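Local coordinates for protein glutathione S-transferase (Legionella pneumophila subsp. pneumophila str. Philadelphia 1, PDB 3NIV) that probably acts as a zeta-class glutathione transferase, isomerising maleylacetoacetate with the help of glutathione, at residues 98-103 / 144-149; 168-172 / 194-199. All coordinates share one frame; numbering follows the deposited sequence.

Contact 1: 98-103 / 144-149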
# COMPACT_ATOMS: atom_id res chain seq x y z
N SER A 98 -0.76 -9.50 0.41
CA SER A 98 -0.11 -9.02 -0.79
C SER A 98 -1.11 -8.88 -1.94
O SER A 98 -0.90 -8.13 -2.89
CB SER A 98 1.03 -9.95 -1.18
OG SER A 98 0.55 -11.11 -1.82
N MSE A 99 -2.22 -9.61 -1.85
CA MSE A 99 -3.23 -9.50 -2.89
C MSE A 99 -4.03 -8.24 -2.69
O MSE A 99 -4.36 -7.56 -3.64
CB MSE A 99 -4.12 -10.74 -2.88
CG MSE A 99 -3.38 -11.95 -3.40
SE MSE A 99 -4.36 -13.59 -3.09
CE MSE A 99 -5.94 -13.22 -4.21
N ALA A 100 -4.31 -7.92 -1.44
CA ALA A 100 -4.92 -6.65 -1.10
C ALA A 100 -4.00 -5.49 -1.51
O ALA A 100 -4.48 -4.43 -1.90
CB ALA A 100 -5.23 -6.59 0.37
N LEU A 101 -2.69 -5.70 -1.45
CA LEU A 101 -1.74 -4.66 -1.85
C LEU A 101 -1.71 -4.46 -3.36
O LEU A 101 -1.53 -3.34 -3.86
CB LEU A 101 -0.34 -5.00 -1.34
CG LEU A 101 -0.24 -5.07 0.19
CD1 LEU A 101 1.16 -5.49 0.69
CD2 LEU A 101 -0.69 -3.75 0.81
N ILE A 102 -1.88 -5.55 -4.10
CA ILE A 102 -1.97 -5.45 -5.55
C ILE A 102 -3.01 -4.40 -5.93
O ILE A 102 -2.84 -3.65 -6.88
CB ILE A 102 -2.36 -6.78 -6.16
CG1 ILE A 102 -1.18 -7.74 -6.10
CG2 ILE A 102 -2.89 -6.57 -7.59
CD1 ILE A 102 -1.42 -9.07 -6.82
N VAL A 103 -4.10 -4.35 -5.18
CA VAL A 103 -5.18 -3.42 -5.47
C VAL A 103 -4.83 -2.06 -4.93
O VAL A 103 -4.90 -1.07 -5.62
CB VAL A 103 -6.49 -3.87 -4.79
CG1 VAL A 103 -7.48 -2.72 -4.72
CG2 VAL A 103 -7.08 -5.09 -5.49
N ALA A 144 -3.06 -9.84 -12.52
CA ALA A 144 -2.22 -10.34 -11.44
C ALA A 144 -3.09 -10.94 -10.34
O ALA A 144 -2.78 -12.00 -9.80
CB ALA A 144 -1.34 -9.24 -10.89
N PHE A 145 -4.18 -10.26 -10.03
CA PHE A 145 -5.06 -10.73 -8.97
C PHE A 145 -5.73 -12.08 -9.28
O PHE A 145 -5.83 -12.95 -8.42
CB PHE A 145 -6.12 -9.67 -8.69
CG PHE A 145 -6.78 -9.80 -7.36
CD1 PHE A 145 -7.80 -10.72 -7.17
CD2 PHE A 145 -6.40 -8.99 -6.31
CE1 PHE A 145 -8.42 -10.84 -5.94
CE2 PHE A 145 -7.01 -9.10 -5.09
CZ PHE A 145 -8.03 -10.03 -4.90
N GLU A 146 -6.19 -12.26 -10.51
CA GLU A 146 -6.91 -13.46 -10.88
C GLU A 146 -5.92 -14.61 -10.96
O GLU A 146 -6.25 -15.77 -10.66
CB GLU A 146 -7.63 -13.28 -12.21
CG GLU A 146 -8.41 -14.51 -12.67
CD GLU A 146 -9.89 -14.47 -12.31
OE1 GLU A 146 -10.32 -13.57 -11.57
OE2 GLU A 146 -10.63 -15.37 -12.80
N GLU A 147 -4.71 -14.27 -11.36
CA GLU A 147 -3.57 -15.17 -11.32
C GLU A 147 -3.43 -15.88 -9.98
O GLU A 147 -3.57 -17.10 -9.89
CB GLU A 147 -2.30 -14.36 -11.59
CG GLU A 147 -1.62 -14.70 -12.88
CD GLU A 147 -0.81 -15.96 -12.74
OE1 GLU A 147 -0.93 -16.84 -13.62
OE2 GLU A 147 -0.07 -16.09 -11.74
N LYS A 148 -3.13 -15.12 -8.94
CA LYS A 148 -2.86 -15.71 -7.64
C LYS A 148 -4.14 -16.35 -7.12
O LYS A 148 -4.13 -17.32 -6.37
CB LYS A 148 -2.31 -14.66 -6.68
CG LYS A 148 -1.02 -14.01 -7.18
CD LYS A 148 -0.69 -12.72 -6.43
CE LYS A 148 0.36 -12.93 -5.34
NZ LYS A 148 1.76 -12.98 -5.89
N LEU A 149 -5.26 -15.79 -7.56
CA LEU A 149 -6.57 -16.30 -7.21
C LEU A 149 -6.65 -17.77 -7.62
O LEU A 149 -7.14 -18.63 -6.87
CB LEU A 149 -7.63 -15.49 -7.95
CG LEU A 149 -8.90 -15.07 -7.24
CD1 LEU A 149 -8.67 -14.66 -5.81
CD2 LEU A 149 -9.54 -13.94 -8.03
O HOH W 1 2.42 -13.32 -2.95
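Segments 98-103 and 144-149 are helical turns that run nearly antiparallel, with 165° between their directions and axes 10.0 Å apart at closest approach. The backbones come nearest at Met99 and Phe145, whose CA atoms lie 6.5 Å apart, and no hydrogen bond crosses the interface.

Met99, a selenomethionine, reaches across the gap. Its chain is extended as far as SE and then bends (chi3 64°), which sets CE over one face of the Phe145 ring, 4.1 Å from the centroid and 22° off the normal: a CH-pi contact displaced toward the rim. Met99 CE also lies 3.5 Å from Leu149 CD1, closer than two carbons usually pack. Phe145 CE2 sits 3.4 Å from Met99 O. Ile102 brings CG2 to the edge of the ring, while its CD1 lies 3.7 Å from CD of Lys148 and also touches the methyl of Ala144. The aliphatic part of Lys148 thus belongs to the apolar seam, running past the Met99 chain in the opposite sense.

Polar groups collect at one border. A water donates to Ser98 OG and is weakly bonded by Lys148 NZ; Ser98 OG also bonds Thr95 O, and Lys148 NZ bonds Ser67 OG of the second subunit, so this border faces the dimer partner. Antiparallel packing of helices 90-106 and 127-149 is the arrangement expected in the all-helical C-terminal domain of the glutathione transferase fold.

Contact 2: 168-172 / 194-199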
# COMPACT_ATOMS: atom_id res chain seq x y z
N ASP A 168 -10.91 -9.72 -0.08
CA ASP A 168 -12.26 -9.48 -0.60
C ASP A 168 -12.67 -8.04 -0.28
O ASP A 168 -13.29 -7.35 -1.09
CB ASP A 168 -13.26 -10.48 0.00
CG ASP A 168 -12.87 -11.92 -0.23
OD1 ASP A 168 -12.41 -12.58 0.73
OD2 ASP A 168 -13.01 -12.39 -1.38
N VAL A 169 -12.31 -7.60 0.92
CA VAL A 169 -12.62 -6.25 1.35
C VAL A 169 -12.04 -5.22 0.38
O VAL A 169 -12.67 -4.20 0.11
CB VAL A 169 -12.09 -5.98 2.76
CG1 VAL A 169 -12.31 -4.50 3.11
CG2 VAL A 169 -12.77 -6.89 3.76
N CYS A 170 -10.85 -5.48 -0.15
CA CYS A 170 -10.22 -4.55 -1.08
C CYS A 170 -10.66 -4.76 -2.53
O CYS A 170 -10.62 -3.84 -3.33
CB CYS A 170 -8.69 -4.61 -0.99
SG CYS A 170 -8.06 -4.05 0.60
N LEU A 171 -11.08 -5.98 -2.84
CA LEU A 171 -11.46 -6.34 -4.21
C LEU A 171 -12.77 -5.70 -4.65
O LEU A 171 -12.86 -5.15 -5.75
CB LEU A 171 -11.56 -7.86 -4.34
CG LEU A 171 -11.99 -8.36 -5.72
CD1 LEU A 171 -11.04 -7.83 -6.79
CD2 LEU A 171 -12.04 -9.89 -5.77
N ILE A 172 -13.78 -5.77 -3.80
CA ILE A 172 -15.10 -5.27 -4.16
C ILE A 172 -15.08 -3.80 -4.60
O ILE A 172 -15.57 -3.47 -5.67
CB ILE A 172 -16.16 -5.58 -3.07
CG1 ILE A 172 -16.68 -7.01 -3.25
CG2 ILE A 172 -17.33 -4.63 -3.13
CD1 ILE A 172 -15.59 -8.08 -3.25
N ILE A 194 -16.62 -13.89 -7.17
CA ILE A 194 -16.40 -13.42 -5.80
C ILE A 194 -17.15 -12.12 -5.56
O ILE A 194 -17.84 -11.97 -4.56
CB ILE A 194 -14.90 -13.16 -5.52
CG1 ILE A 194 -14.11 -14.46 -5.58
CG2 ILE A 194 -14.73 -12.49 -4.17
CD1 ILE A 194 -12.59 -14.26 -5.56
N ASN A 195 -16.98 -11.18 -6.49
CA ASN A 195 -17.70 -9.91 -6.42
C ASN A 195 -19.20 -10.11 -6.33
O ASN A 195 -19.87 -9.51 -5.48
CB ASN A 195 -17.38 -9.04 -7.63
CG ASN A 195 -18.10 -7.70 -7.58
OD1 ASN A 195 -17.95 -6.94 -6.63
ND2 ASN A 195 -18.90 -7.42 -8.60
N GLU A 196 -19.73 -10.95 -7.21
CA GLU A 196 -21.16 -11.27 -7.18
C GLU A 196 -21.55 -11.81 -5.82
O GLU A 196 -22.46 -11.30 -5.16
CB GLU A 196 -21.51 -12.31 -8.24
CG GLU A 196 -22.06 -11.74 -9.53
CD GLU A 196 -22.99 -12.73 -10.23
OE1 GLU A 196 -23.18 -13.85 -9.68
OE2 GLU A 196 -23.53 -12.40 -11.31
N TYR A 197 -20.86 -12.86 -5.38
CA TYR A 197 -21.14 -13.40 -4.07
C TYR A 197 -21.13 -12.31 -2.99
O TYR A 197 -22.16 -12.01 -2.40
CB TYR A 197 -20.17 -14.52 -3.70
CG TYR A 197 -20.35 -14.97 -2.28
CD1 TYR A 197 -21.38 -15.82 -1.93
CD2 TYR A 197 -19.50 -14.52 -1.27
CE1 TYR A 197 -21.56 -16.23 -0.63
CE2 TYR A 197 -19.68 -14.92 0.03
CZ TYR A 197 -20.70 -15.78 0.35
OH TYR A 197 -20.88 -16.19 1.65
N CYS A 198 -19.96 -11.72 -2.75
CA CYS A 198 -19.83 -10.71 -1.71
C CYS A 198 -20.94 -9.68 -1.75
O CYS A 198 -21.40 -9.22 -0.71
CB CYS A 198 -18.46 -10.03 -1.78
SG CYS A 198 -17.08 -11.08 -1.24
N LEU A 199 -21.39 -9.31 -2.95
CA LEU A 199 -22.37 -8.25 -3.07
C LEU A 199 -23.74 -8.58 -2.47
O LEU A 199 -24.61 -7.71 -2.39
CB LEU A 199 -22.48 -7.78 -4.52
CG LEU A 199 -21.28 -6.89 -4.82
CD1 LEU A 199 -21.27 -6.34 -6.25
CD2 LEU A 199 -21.23 -5.76 -3.80
O HOH W 2 -18.11 -4.29 -6.68
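Ile172 meets three residues of segment 194-199 through different branches. Its CD1 and CG1 press on Cys198, CD1 lying 3.8 Å from Cys198 CB, and CG2 meets Leu199 CD2 at 4.1 Å, the two side chains passing in opposite directions. Ile172 CG1 also lies 3.6 Å from OD1 of Asn195, a van der Waals contact. With CG2 anti to the backbone N and chi2 at 55°, the chain folds so that CD1 turns to the cysteine.

One turn earlier, CG2 of Ile194 touches two residues, Asp168 through OD2 at 3.3 Å and Leu171 through CD2 at 4.1 Å. Asp168 also places its CB beside Cys198 SG, so the cysteine borders both Asp168 and Ile172.

No direct hydrogen bond joins the segments, but one water does so indirectly. It donates to the backbone O of Ile172 and, over 2.7 Å, to Asn195 OD1, whose side chain extends with CG anti to the backbone N (chi1 -180°). The buried carboxylate of Asp168 is held from outside the pair: OD1 accepts from Gly165 N, and OD2 accepts a weak bond from Cys159 N. Together they probably restrict the rotation of the carboxylate, although the one to OD2 is weak.

The axes of the two segments, taken over 168-172 and 194-198, cross at 101° and approach to 10.2 Å, a steep angle that confines the contact to a compact patch. Helix 166-180 carries Val169 against Ile19 and Leu23 of helix 12-23, in the thioredoxin-like domain, while Phe204 of helix 202-205 packs on Ile172 and Cys198, and helix 127-149 adjoins through Phe145 and Leu149.

In the fold
Contact 1 closes before contact 2 opens along the chain, and all four segments belong to the helical C-terminal domain. Their centres are 13 Å apart, and the two contacts touch directly: Phe145 CE1 lies 3.7 Å from Leu171 CD2, Ala100 CB 3.8 Å from Cys170 SG, and Leu149 CD2 3.9 Å from Ile194 CD1. Helix 166-180, which follows helix 127-149 in the chain, therefore packs against both helices of contact 1 while crossing helix 189-198 in contact 2. The geometry describes one continuous helical core, bordered by the second subunit beside contact 1 and by helix 12-23 of the N-terminal domain beside contact 2.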